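Local coordinates for protein fumarylacetoacetate hydrolase (PDB 5TI1) that probably hydrolyses fumarylacetoacetate to fumarate and acetoacetate, the last step of phenylalanine and tyrosine breakdown, and binds a magnesium ion, at residues 19-24 with 426-431; 42-47 with 55-60; 301-306 with 314-319; 342-347 with 383-388. One frame throughout, in Å; residues are numbered along the deposited sequence.

Contact 1: residues 19-24 with 426-431; sequences LDPSRK and EGYRVG
Pro21 and Tyr428 carry this contact. The proline ring crosses the tyrosine obliquely, with CB of Pro21 3.5 Å from CE1 of Tyr428 and CG of Pro21 3.6 Å from the phenolic OH of Tyr428, so two ring carbons lie along the outer end of the aromatic ring. No direct hydrogen bond joins the segments. A water does that work instead: it donates to the carbonyl O of Leu19 at 2.9 Å and lies 2.5 Å from OH of Tyr428, which bridges a backbone carbonyl to a phenol that cannot reach it alone. Near the root of the tyrosine side chain, Lys24, bent at chi2 (-66°), points its NZ end-on at the loop, 4.2 Å from O of Gly427, too long for a bond.

Behind the proline, residues 20-23 form a type I turn, closed by Arg23 N on the carbonyl O of Asp20. The carboxylate of Asp20 folds back over it: OD1 accepts from N of Ser22 at 2.9 Å and OD2 from OG of Ser22 at 2.7 Å, both from above the carboxylate plane. Tyr428 has CG between its backbone N and carbonyl carbon (chi1 75°), and its side chain also touches Gln40 and Phe299. Gln40 fixes the turn as well, since its NE2 bonds to the carbonyls of Asp20 and Arg23. The arrangement is an Asx turn within a beta turn, set against the residues that lead into strand 429-440, and it joins the N-terminal loop to the mixed sheet of strands 321-331, 416-424 and 429-440.

Contact 2: residues 42-47 with 55-60; sequences LPFGIF and RRVGVA
Strands 44-47 and 56-60 pair antiparallel at 130° between their directions, and regular backbone bonds tie Gly45 to Gly58 and Phe47 to Arg56. Of these, Gly58 N to Gly45 O is the straightest (2.9 Å, 171° at the hydrogen), whereas Ala60 N to Pro43 O is weak. Past it, a water links Leu42 N to Ala60 O.

Phe44, Ile46, Val57 and Val59 share one face of the sheet. Phe44 and Val59 lie side by side, CE1 of Phe44 3.8 Å from CG2 of Val59, while CG1 of Val57 meets the edge of the Phe44 ring. CD1 of Ile46 reaches CG2 of Val57 at 3.8 Å. On the face of Phe47 and Arg56, the Phe47 ring lies close against Gly58, with CD1 and CE1 both 3.6 Å from CA of Gly58, an approach the bare glycine allows. CE2 of Phe47 sits over one face of the Arg56 guanidinium, 3.4 Å from NH2 of Arg56, with the two planes 51° apart. Salt bridges to Asp49 and Asp67 and bonds to the carbonyls of Asn52 and Thr54 hold that guanidinium.

This hairpin lies between strands 64-67 and 140-143; Leu68 of helix 68-73 and Leu112 of helix 102-116 pack on Val59, and Pro43 meets strand 284-292.

Contact 3: residues 301-306 with 314-319; sequences VAQPAQ and LRHDGE
The two segments do not pair as strands with each other: Val301 ends strand 300-301, beyond it the chain is loop, and the backbones come closest at Ala302 and Glu319, whose CA atoms are 4.6 Å apart, and diverge from there. The single hydrogen bond across runs from a side chain to the main chain: NE2 of Gln303 donates to O of Gly318 at 3.1 Å, in the carbonyl plane and nearly in the plane of its own amide. Gln303 gets there with CG between its backbone N and carbonyl carbon (chi1 63°) and a bend at chi2 (-83°). Its other amide atom, OE1, accepts from the backbone N of His320, so both ends of the amide are used and its flip is fixed.

The two segments are the arms of the long connection between strands 300-301 and 321-331, antiparallel neighbours in one mixed sheet, and Gln303 bridges the arms near those strands. His316 meets the amide tip to tip: its CE1 lies 3.5 Å from NE2 of Gln303, with ring and amide planes 70° apart. NE2 of His316 bonds to OG1 of Thr352, and its ring stacks on that of His320. Glu319, extended beyond CG, lies against the other arm, putting CB 3.5 Å from O of Val301 and CG 3.8 Å from CA of Ala302.

Contact 4: residues 342-347 with 383-388; sequences TRTNFK and EDSFGS
The carbonyl O of Asp384 is gripped by two settled donors, the backbone N of Arg343 at 3.0 Å, straight and in the carbonyl plane, and a water that also takes a hydrogen from NH1 of Arg343. Here the loop before helix 389-392 lies against strand 339-345, which pairs with strand 321-331 in a mixed sheet of the FAH C-terminal region. The hydroxyl of Thr342, anti to the backbone N (chi1 -169°), sits between two carbonyls: its OG1 is 2.7 Å from O of Phe386 and 3.1 Å from O of Asp384, and its one proton could serve either. A second water donates to O of Arg343 and, weakly, to OD1 of Asp384.

Packing is close where the loop turns. CB of Ser385 lies 3.0 Å from O of Arg343, and CB of Thr344 lies 3.2 Å from O of Ser385; OG of Ser385 is bonded to O of Thr382. Phe386, on the loop, points away from the strand, and its side chain lies about 7 Å from those of His160, the predicted proton acceptor, and Thr377, a predicted substrate-binding residue, so this loop runs close to the probable active site. One face of the Phe386 ring is covered off-centre by CA of Glu383, 3.6 Å above its plane.

Contact 2 is a local hairpin in the N-terminal family region, while contacts 3 and 4 follow it in series within the C-terminal one; contact 1 spans them all, joining residues 19-24 to 426-431 across some 400 residues. Contacts 1 and 4 reach the same mixed sheet, the one built round strands 321-331 and 416-424, through strands 429-440 and 339-345, with centres 24 Å apart. Contacts 2 and 4 lie on opposite sides of the chain's centre, 29 Å between their centres. Contacts 3 and 4 are the one pair that touch, where Pro304 and Val301 pack on Lys347. Contact 4 alone comes near the predicted active site, by way of Phe386; the others join parts of the fold away from the annotated sites.

Contact 1: residues 19-24 with 426-431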
loop_
_atom_site.group_PDB
_atom_site.type_symbol
_atom_site.label_atom_id
_atom_site.label_comp_id
_atom_site.label_asym_id
_atom_site.label_seq_id
_atom_site.Cartn_x
_atom_site.Cartn_y
_atom_site.Cartn_z
ATOM N N LEU B 19 -9.151 -12.297 31.796
ATOM C CA LEU B 19 -7.910 -13.021 31.559
ATOM C C LEU B 19 -7.738 -14.209 32.492
ATOM O O LEU B 19 -6.773 -14.964 32.344
ATOM C CB LEU B 19 -6.719 -12.072 31.711
ATOM C CG LEU B 19 -6.760 -10.826 30.828
ATOM C CD1 LEU B 19 -5.589 -9.921 31.126
ATOM C CD2 LEU B 19 -6.769 -11.261 29.355
ATOM N N ASP B 20 -8.639 -14.378 33.441
ATOM C CA ASP B 20 -8.546 -15.386 34.489
ATOM C C ASP B 20 -8.631 -16.796 33.910
ATOM O O ASP B 20 -9.703 -17.191 33.433
ATOM C CB ASP B 20 -9.665 -15.146 35.507
ATOM C CG ASP B 20 -9.687 -16.179 36.626
ATOM O OD1 ASP B 20 -8.770 -17.026 36.710
ATOM O OD2 ASP B 20 -10.638 -16.141 37.433
ATOM N N PRO B 21 -7.554 -17.587 33.952
ATOM C CA PRO B 21 -7.604 -18.964 33.447
ATOM C C PRO B 21 -8.705 -19.838 34.034
ATOM O O PRO B 21 -9.097 -20.826 33.407
ATOM C CB PRO B 21 -6.222 -19.510 33.825
ATOM C CG PRO B 21 -5.347 -18.321 33.802
ATOM C CD PRO B 21 -6.189 -17.207 34.358
ATOM N N SER B 22 -9.208 -19.510 35.223
ATOM C CA SER B 22 -10.220 -20.358 35.845
ATOM C C SER B 22 -11.604 -20.166 35.234
ATOM O O SER B 22 -12.467 -21.036 35.399
ATOM C CB SER B 22 -10.275 -20.105 37.359
ATOM O OG SER B 22 -10.828 -18.835 37.660
ATOM N N ARG B 23 -11.833 -19.065 34.523
ATOM C CA ARG B 23 -13.146 -18.818 33.947
ATOM C C ARG B 23 -13.439 -19.812 32.827
ATOM O O ARG B 23 -12.544 -20.245 32.100
ATOM C CB ARG B 23 -13.230 -17.387 33.423
ATOM C CG ARG B 23 -14.603 -16.988 32.922
ATOM C CD ARG B 23 -14.606 -15.535 32.497
ATOM N NE ARG B 23 -14.125 -14.672 33.572
ATOM C CZ ARG B 23 -14.909 -14.097 34.477
ATOM N NH1 ARG B 23 -16.219 -14.294 34.441
ATOM N NH2 ARG B 23 -14.380 -13.322 35.418
ATOM N N LYS B 24 -14.712 -20.189 32.711
ATOM C CA LYS B 24 -15.174 -21.102 31.679
ATOM C C LYS B 24 -16.507 -20.596 31.147
ATOM O O LYS B 24 -17.167 -19.753 31.761
ATOM C CB LYS B 24 -15.314 -22.544 32.208
ATOM C CG LYS B 24 -14.031 -23.132 32.772
ATOM C CD LYS B 24 -12.968 -23.318 31.700
ATOM C CE LYS B 24 -11.591 -23.512 32.323
ATOM N NZ LYS B 24 -10.494 -23.583 31.314
ATOM N N GLU B 426 -2.210 -22.633 31.292
ATOM C CA GLU B 426 -2.417 -23.792 32.163
ATOM C C GLU B 426 -3.847 -24.288 31.974
ATOM O O GLU B 426 -4.801 -23.680 32.463
ATOM C CB GLU B 426 -2.131 -23.433 33.618
ATOM C CG GLU B 426 -2.067 -24.633 34.559
ATOM C CD GLU B 426 -1.020 -25.664 34.143
ATOM O OE1 GLU B 426 -1.404 -26.792 33.756
ATOM O OE2 GLU B 426 0.188 -25.350 34.202
ATOM N N GLY B 427 -4.000 -25.386 31.236
ATOM C CA GLY B 427 -5.302 -25.963 30.975
ATOM C C GLY B 427 -6.127 -25.296 29.891
ATOM O O GLY B 427 -7.282 -25.690 29.688
ATOM N N TYR B 428 -5.592 -24.301 29.189
ATOM C CA TYR B 428 -6.356 -23.655 28.132
ATOM C C TYR B 428 -5.394 -23.047 27.127
ATOM O O TYR B 428 -4.180 -23.002 27.340
ATOM C CB TYR B 428 -7.301 -22.586 28.685
ATOM C CG TYR B 428 -6.596 -21.310 29.107
ATOM C CD1 TYR B 428 -5.748 -21.300 30.205
ATOM C CD2 TYR B 428 -6.780 -20.121 28.408
ATOM C CE1 TYR B 428 -5.099 -20.151 30.600
ATOM C CE2 TYR B 428 -6.132 -18.954 28.802
ATOM C CZ TYR B 428 -5.293 -18.975 29.907
ATOM O OH TYR B 428 -4.634 -17.833 30.323
ATOM N N ARG B 429 -5.964 -22.572 26.021
ATOM C CA ARG B 429 -5.213 -21.919 24.965
ATOM C C ARG B 429 -5.908 -20.631 24.549
ATOM O O ARG B 429 -7.115 -20.452 24.728
ATOM C CB ARG B 429 -5.053 -22.830 23.734
ATOM C CG ARG B 429 -4.235 -24.079 23.983
ATOM C CD ARG B 429 -4.024 -24.858 22.698
ATOM N NE ARG B 429 -3.131 -25.995 22.904
ATOM C CZ ARG B 429 -2.797 -26.856 21.950
ATOM N NH1 ARG B 429 -3.283 -26.706 20.729
ATOM N NH2 ARG B 429 -1.975 -27.861 22.211
ATOM N N VAL B 430 -5.110 -19.729 23.997
ATOM C CA VAL B 430 -5.579 -18.525 23.323
ATOM C C VAL B 430 -4.984 -18.624 21.928
ATOM O O VAL B 430 -3.787 -18.384 21.741
ATOM C CB VAL B 430 -5.143 -17.247 24.052
ATOM C CG1 VAL B 430 -5.444 -15.994 23.231
ATOM C CG2 VAL B 430 -5.828 -17.175 25.397
ATOM N N GLY B 431 -5.799 -19.042 20.953
ATOM C CA GLY B 431 -5.306 -19.465 19.662
ATOM C C GLY B 431 -5.803 -18.610 18.504
ATOM O O GLY B 431 -6.673 -17.746 18.656
HETATM O O HOH W 1 -5.828 -15.759 29.742
#

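Contact 2: residues 42-47 with 55-60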
loop_
_atom_site.group_PDB
_atom_site.type_symbol
_atom_site.label_atom_id
_atom_site.label_comp_id
_atom_site.label_asym_id
_atom_site.label_seq_id
_atom_site.Cartn_x
_atom_site.Cartn_y
_atom_site.Cartn_z
ATOM N N LEU B 42 -11.765 -14.585 22.783
ATOM C CA LEU B 42 -12.726 -13.620 22.260
ATOM C C LEU B 42 -12.113 -12.806 21.117
ATOM O O LEU B 42 -11.983 -11.575 21.220
ATOM C CB LEU B 42 -13.222 -12.707 23.385
ATOM C CG LEU B 42 -13.697 -13.465 24.630
ATOM C CD1 LEU B 42 -14.168 -12.508 25.723
ATOM C CD2 LEU B 42 -14.789 -14.461 24.263
ATOM N N PRO B 43 -11.729 -13.448 20.017
ATOM C CA PRO B 43 -11.182 -12.703 18.882
ATOM C C PRO B 43 -12.296 -12.158 18.000
ATOM O O PRO B 43 -13.429 -12.638 18.022
ATOM C CB PRO B 43 -10.364 -13.758 18.138
ATOM C CG PRO B 43 -11.170 -15.030 18.352
ATOM C CD PRO B 43 -11.803 -14.898 19.737
ATOM N N PHE B 44 -11.945 -11.150 17.199
ATOM C CA PHE B 44 -12.893 -10.465 16.327
ATOM C C PHE B 44 -12.694 -10.862 14.870
ATOM O O PHE B 44 -11.559 -11.017 14.407
ATOM C CB PHE B 44 -12.763 -8.943 16.451
ATOM C CG PHE B 44 -13.223 -8.406 17.769
ATOM C CD1 PHE B 44 -14.539 -8.021 17.952
ATOM C CD2 PHE B 44 -12.341 -8.285 18.821
ATOM C CE1 PHE B 44 -14.970 -7.524 19.174
ATOM C CE2 PHE B 44 -12.760 -7.786 20.048
ATOM C CZ PHE B 44 -14.076 -7.407 20.222
ATOM N N GLY B 45 -13.809 -10.995 14.151
ATOM C CA GLY B 45 -13.798 -11.300 12.735
ATOM C C GLY B 45 -15.034 -10.748 12.055
ATOM O O GLY B 45 -15.883 -10.107 12.677
ATOM N N ILE B 46 -15.130 -11.018 10.755
ATOM C CA ILE B 46 -16.255 -10.606 9.922
ATOM C C ILE B 46 -16.831 -11.859 9.289
ATOM O O ILE B 46 -16.115 -12.594 8.594
ATOM C CB ILE B 46 -15.828 -9.588 8.847
ATOM C CG1 ILE B 46 -15.353 -8.278 9.499
ATOM C CG2 ILE B 46 -16.960 -9.316 7.871
ATOM C CD1 ILE B 46 -16.439 -7.514 10.219
ATOM N N PHE B 47 -18.120 -12.107 9.519
ATOM C CA PHE B 47 -18.719 -13.341 9.040
ATOM C C PHE B 47 -20.090 -13.073 8.440
ATOM O O PHE B 47 -20.703 -12.017 8.628
ATOM C CB PHE B 47 -18.854 -14.390 10.156
ATOM C CG PHE B 47 -20.025 -14.154 11.056
ATOM C CD1 PHE B 47 -19.973 -13.172 12.030
ATOM C CD2 PHE B 47 -21.183 -14.901 10.924
ATOM C CE1 PHE B 47 -21.050 -12.941 12.852
ATOM C CE2 PHE B 47 -22.261 -14.678 11.753
ATOM C CZ PHE B 47 -22.196 -13.693 12.715
ATOM N N ARG B 55 -22.551 -9.336 5.842
ATOM C CA ARG B 55 -21.351 -9.463 6.647
ATOM C C ARG B 55 -21.499 -8.615 7.903
ATOM O O ARG B 55 -22.069 -7.521 7.872
ATOM C CB ARG B 55 -20.114 -9.064 5.848
ATOM C CG ARG B 55 -19.839 -10.027 4.714
ATOM C CD ARG B 55 -18.609 -9.644 3.914
ATOM N NE ARG B 55 -18.526 -10.433 2.688
ATOM C CZ ARG B 55 -17.456 -10.489 1.904
ATOM N NH1 ARG B 55 -16.363 -9.808 2.224
ATOM N NH2 ARG B 55 -17.483 -11.234 0.802
ATOM N N ARG B 56 -21.032 -9.156 9.023
ATOM C CA ARG B 56 -21.213 -8.510 10.306
ATOM C C ARG B 56 -20.106 -8.979 11.237
ATOM O O ARG B 56 -19.396 -9.950 10.955
ATOM C CB ARG B 56 -22.610 -8.799 10.874
ATOM C CG ARG B 56 -22.947 -10.260 11.021
ATOM C CD ARG B 56 -24.448 -10.452 10.892
ATOM N NE ARG B 56 -24.883 -11.820 11.171
ATOM C CZ ARG B 56 -24.986 -12.766 10.244
ATOM N NH1 ARG B 56 -24.673 -12.493 8.979
ATOM N NH2 ARG B 56 -25.394 -13.978 10.582
ATOM N N VAL B 57 -19.962 -8.273 12.357
ATOM C CA VAL B 57 -18.867 -8.550 13.275
ATOM C C VAL B 57 -19.206 -9.769 14.120
ATOM O O VAL B 57 -20.309 -9.876 14.671
ATOM C CB VAL B 57 -18.579 -7.330 14.160
ATOM C CG1 VAL B 57 -17.506 -7.682 15.152
ATOM C CG2 VAL B 57 -18.155 -6.152 13.292
ATOM N N GLY B 58 -18.249 -10.689 14.235
ATOM C CA GLY B 58 -18.427 -11.864 15.051
ATOM C C GLY B 58 -17.267 -12.046 16.008
ATOM O O GLY B 58 -16.163 -11.543 15.796
ATOM N N VAL B 59 -17.544 -12.775 17.081
ATOM C CA VAL B 59 -16.526 -13.165 18.046
ATOM C C VAL B 59 -16.564 -14.681 18.175
ATOM O O VAL B 59 -17.622 -15.260 18.448
ATOM C CB VAL B 59 -16.739 -12.476 19.410
ATOM C CG1 VAL B 59 -15.797 -13.050 20.453
ATOM C CG2 VAL B 59 -16.517 -10.981 19.278
ATOM N N ALA B 60 -15.415 -15.321 17.971
ATOM C CA ALA B 60 -15.345 -16.773 18.076
ATOM C C ALA B 60 -15.406 -17.212 19.532
ATOM O O ALA B 60 -14.770 -16.618 20.412
ATOM C CB ALA B 60 -14.064 -17.301 17.436
HETATM O O HOH W 2 -12.900 -17.073 21.890
#

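Contact 3: residues 301-306 with 314-319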
loop_
_atom_site.group_PDB
_atom_site.type_symbol
_atom_site.label_atom_id
_atom_site.label_comp_id
_atom_site.label_asym_id
_atom_site.label_seq_id
_atom_site.Cartn_x
_atom_site.Cartn_y
_atom_site.Cartn_z
ATOM N N VAL B 301 6.203 -11.904 27.300
ATOM C CA VAL B 301 7.446 -12.478 27.802
ATOM C C VAL B 301 8.609 -11.596 27.368
ATOM O O VAL B 301 8.466 -10.682 26.547
ATOM C CB VAL B 301 7.680 -13.927 27.311
ATOM C CG1 VAL B 301 6.671 -14.886 27.929
ATOM C CG2 VAL B 301 7.638 -13.984 25.789
ATOM N N ALA B 302 9.777 -11.892 27.931
ATOM C CA ALA B 302 10.978 -11.120 27.648
ATOM C C ALA B 302 11.491 -11.399 26.238
ATOM O O ALA B 302 11.711 -12.554 25.856
ATOM C CB ALA B 302 12.058 -11.439 28.674
ATOM N N GLN B 303 11.687 -10.327 25.473
ATOM C CA GLN B 303 12.227 -10.402 24.127
ATOM C C GLN B 303 13.720 -10.737 24.162
ATOM O O GLN B 303 14.371 -10.594 25.195
ATOM C CB GLN B 303 11.988 -9.073 23.397
ATOM C CG GLN B 303 12.697 -7.846 24.020
ATOM C CD GLN B 303 11.936 -7.219 25.185
ATOM O OE1 GLN B 303 10.920 -7.741 25.637
ATOM N NE2 GLN B 303 12.426 -6.080 25.665
ATOM N N PRO B 304 14.285 -11.188 23.040
ATOM C CA PRO B 304 15.724 -11.481 23.007
ATOM C C PRO B 304 16.574 -10.261 23.329
ATOM O O PRO B 304 16.182 -9.114 23.095
ATOM C CB PRO B 304 15.960 -11.943 21.566
ATOM C CG PRO B 304 14.645 -12.514 21.138
ATOM C CD PRO B 304 13.599 -11.655 21.820
ATOM N N ALA B 305 17.767 -10.530 23.852
ATOM C CA ALA B 305 18.730 -9.479 24.130
ATOM C C ALA B 305 19.303 -8.923 22.832
ATOM O O ALA B 305 19.678 -9.675 21.929
ATOM C CB ALA B 305 19.848 -10.019 25.022
ATOM N N GLN B 306 19.376 -7.597 22.741
ATOM C CA GLN B 306 19.859 -6.919 21.544
ATOM C C GLN B 306 21.295 -6.448 21.750
ATOM O O GLN B 306 21.625 -5.859 22.787
ATOM C CB GLN B 306 18.949 -5.738 21.176
ATOM C CG GLN B 306 17.510 -6.151 20.864
ATOM C CD GLN B 306 16.685 -5.038 20.236
ATOM O OE1 GLN B 306 16.620 -3.922 20.754
ATOM N NE2 GLN B 306 16.055 -5.338 19.105
ATOM N N LEU B 314 14.668 3.575 19.521
ATOM C CA LEU B 314 14.212 2.191 19.421
ATOM C C LEU B 314 14.211 1.444 20.753
ATOM O O LEU B 314 13.862 0.255 20.781
ATOM C CB LEU B 314 15.075 1.424 18.410
ATOM C CG LEU B 314 14.854 1.785 16.943
ATOM C CD1 LEU B 314 16.017 1.313 16.098
ATOM C CD2 LEU B 314 13.556 1.185 16.450
ATOM N N ARG B 315 14.580 2.094 21.853
ATOM C CA ARG B 315 14.728 1.412 23.132
ATOM C C ARG B 315 13.401 1.364 23.880
ATOM O O ARG B 315 12.597 2.292 23.800
ATOM C CB ARG B 315 15.786 2.110 23.991
ATOM C CG ARG B 315 17.158 2.158 23.353
ATOM C CD ARG B 315 18.161 2.855 24.249
ATOM N NE ARG B 315 19.373 3.190 23.508
ATOM C CZ ARG B 315 20.333 3.992 23.955
ATOM N NH1 ARG B 315 20.232 4.557 25.153
ATOM N NH2 ARG B 315 21.396 4.233 23.198
ATOM N N HIS B 316 13.167 0.265 24.599
ATOM C CA HIS B 316 12.030 0.197 25.508
ATOM C C HIS B 316 12.357 -0.721 26.680
ATOM O O HIS B 316 12.945 -1.792 26.500
ATOM C CB HIS B 316 10.732 -0.265 24.811
ATOM C CG HIS B 316 10.845 -1.555 24.044
ATOM N ND1 HIS B 316 11.829 -2.491 24.277
ATOM C CD2 HIS B 316 10.085 -2.056 23.041
ATOM C CE1 HIS B 316 11.674 -3.510 23.451
ATOM N NE2 HIS B 316 10.619 -3.275 22.690
ATOM N N ASP B 317 11.983 -0.275 27.878
ATOM C CA ASP B 317 12.070 -1.071 29.088
ATOM C C ASP B 317 10.943 -2.099 29.140
ATOM O O ASP B 317 9.925 -1.988 28.444
ATOM C CB ASP B 317 11.996 -0.179 30.329
ATOM C CG ASP B 317 13.096 0.853 30.371
ATOM O OD1 ASP B 317 14.257 0.489 30.095
ATOM O OD2 ASP B 317 12.795 2.028 30.676
ATOM N N GLY B 318 11.127 -3.094 29.997
ATOM C CA GLY B 318 10.117 -4.097 30.215
ATOM C C GLY B 318 10.099 -5.153 29.124
ATOM O O GLY B 318 10.989 -5.248 28.273
ATOM N N GLU B 319 9.047 -5.964 29.168
ATOM C CA GLU B 319 8.899 -7.114 28.289
ATOM C C GLU B 319 7.948 -6.785 27.142
ATOM O O GLU B 319 6.850 -6.263 27.360
ATOM C CB GLU B 319 8.390 -8.328 29.068
ATOM C CG GLU B 319 9.330 -8.799 30.158
ATOM C CD GLU B 319 8.730 -9.912 30.995
ATOM O OE1 GLU B 319 7.540 -10.237 30.791
ATOM O OE2 GLU B 319 9.447 -10.457 31.858
#

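Contact 4: residues 342-347 with 383-388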
loop_
_atom_site.group_PDB
_atom_site.type_symbol
_atom_site.label_atom_id
_atom_site.label_comp_id
_atom_site.label_asym_id
_atom_site.label_seq_id
_atom_site.Cartn_x
_atom_site.Cartn_y
_atom_site.Cartn_z
ATOM N N THR B 342 7.235 -27.411 10.243
ATOM C CA THR B 342 8.011 -26.619 11.185
ATOM C C THR B 342 7.161 -26.319 12.412
ATOM O O THR B 342 5.928 -26.330 12.347
ATOM C CB THR B 342 8.528 -25.329 10.537
ATOM O OG1 THR B 342 9.486 -24.713 11.406
ATOM C CG2 THR B 342 7.383 -24.359 10.234
ATOM N N ARG B 343 7.843 -26.092 13.539
ATOM C CA ARG B 343 7.226 -25.639 14.783
ATOM C C ARG B 343 8.154 -24.597 15.391
ATOM O O ARG B 343 9.331 -24.888 15.608
ATOM C CB ARG B 343 7.015 -26.795 15.772
ATOM C CG ARG B 343 6.156 -27.958 15.274
ATOM C CD ARG B 343 6.237 -29.156 16.246
ATOM N NE ARG B 343 5.313 -30.230 15.879
ATOM C CZ ARG B 343 5.554 -31.152 14.946
ATOM N NH1 ARG B 343 6.696 -31.138 14.267
ATOM N NH2 ARG B 343 4.647 -32.087 14.679
ATOM N N THR B 344 7.651 -23.393 15.645
ATOM C CA THR B 344 8.500 -22.350 16.221
ATOM C C THR B 344 7.657 -21.489 17.161
ATOM O O THR B 344 6.588 -21.908 17.616
ATOM C CB THR B 344 9.183 -21.531 15.112
ATOM O OG1 THR B 344 10.141 -20.642 15.699
ATOM C CG2 THR B 344 8.164 -20.714 14.337
ATOM N N ASN B 345 8.150 -20.285 17.466
ATOM C CA ASN B 345 7.494 -19.388 18.407
ATOM C C ASN B 345 7.787 -17.947 18.016
ATOM O O ASN B 345 8.913 -17.614 17.641
ATOM C CB ASN B 345 7.962 -19.640 19.854
ATOM C CG ASN B 345 7.004 -19.058 20.886
ATOM O OD1 ASN B 345 6.841 -17.838 20.985
ATOM N ND2 ASN B 345 6.351 -19.935 21.647
ATOM N N PHE B 346 6.762 -17.099 18.114
ATOM C CA PHE B 346 6.917 -15.673 17.849
ATOM C C PHE B 346 7.868 -14.996 18.844
ATOM O O PHE B 346 8.448 -13.952 18.527
ATOM C CB PHE B 346 5.523 -15.035 17.868
ATOM C CG PHE B 346 5.503 -13.557 17.573
ATOM C CD1 PHE B 346 5.893 -13.071 16.338
ATOM C CD2 PHE B 346 5.040 -12.657 18.526
ATOM C CE1 PHE B 346 5.840 -11.697 16.062
ATOM C CE2 PHE B 346 4.986 -11.289 18.257
ATOM C CZ PHE B 346 5.381 -10.808 17.025
ATOM N N LYS B 347 8.087 -15.588 20.020
ATOM C CA LYS B 347 8.922 -14.937 21.028
ATOM C C LYS B 347 10.377 -14.782 20.600
ATOM O O LYS B 347 11.100 -14.016 21.241
ATOM C CB LYS B 347 8.867 -15.710 22.349
ATOM C CG LYS B 347 9.606 -17.031 22.350
ATOM C CD LYS B 347 9.292 -17.802 23.619
ATOM C CE LYS B 347 9.958 -19.171 23.631
ATOM N NZ LYS B 347 9.937 -19.770 24.989
ATOM N N GLU B 383 16.651 -26.614 13.762
ATOM C CA GLU B 383 16.473 -26.840 12.334
ATOM C C GLU B 383 15.034 -27.198 11.978
ATOM O O GLU B 383 14.660 -27.099 10.805
ATOM C CB GLU B 383 17.431 -27.936 11.858
ATOM N N ASP B 384 14.218 -27.605 12.953
ATOM C CA ASP B 384 12.814 -27.921 12.722
ATOM C C ASP B 384 11.896 -26.739 13.040
ATOM O O ASP B 384 10.680 -26.920 13.171
ATOM C CB ASP B 384 12.406 -29.167 13.530
ATOM C CG ASP B 384 12.602 -28.998 15.043
ATOM O OD1 ASP B 384 13.063 -27.930 15.487
ATOM O OD2 ASP B 384 12.292 -29.945 15.800
ATOM N N SER B 385 12.457 -25.530 13.149
ATOM C CA SER B 385 11.704 -24.354 13.563
ATOM C C SER B 385 11.854 -23.180 12.602
ATOM O O SER B 385 11.473 -22.055 12.955
ATOM C CB SER B 385 12.129 -23.918 14.973
ATOM O OG SER B 385 13.432 -23.375 14.953
ATOM N N PHE B 386 12.398 -23.396 11.408
ATOM C CA PHE B 386 12.550 -22.307 10.454
ATOM C C PHE B 386 11.219 -22.018 9.772
ATOM O O PHE B 386 10.375 -22.905 9.602
ATOM C CB PHE B 386 13.611 -22.641 9.406
ATOM C CG PHE B 386 14.954 -22.978 9.984
ATOM C CD1 PHE B 386 15.325 -22.520 11.239
ATOM C CD2 PHE B 386 15.852 -23.756 9.270
ATOM C CE1 PHE B 386 16.563 -22.838 11.778
ATOM C CE2 PHE B 386 17.095 -24.077 9.807
ATOM C CZ PHE B 386 17.449 -23.615 11.060
ATOM N N GLY B 387 11.033 -20.765 9.377
ATOM C CA GLY B 387 9.762 -20.306 8.858
ATOM C C GLY B 387 9.599 -20.327 7.357
ATOM O O GLY B 387 8.650 -19.713 6.852
ATOM N N SER B 388 10.472 -21.015 6.622
ATOM C CA SER B 388 10.334 -21.098 5.177
ATOM C C SER B 388 10.942 -22.401 4.680
ATOM O O SER B 388 11.891 -22.915 5.268
ATOM C CB SER B 388 11.012 -19.913 4.479
ATOM O OG SER B 388 12.420 -19.978 4.632
HETATM O O HOH W 3 10.707 -26.937 17.110
HETATM O O HOH W 4 9.134 -29.602 13.739
#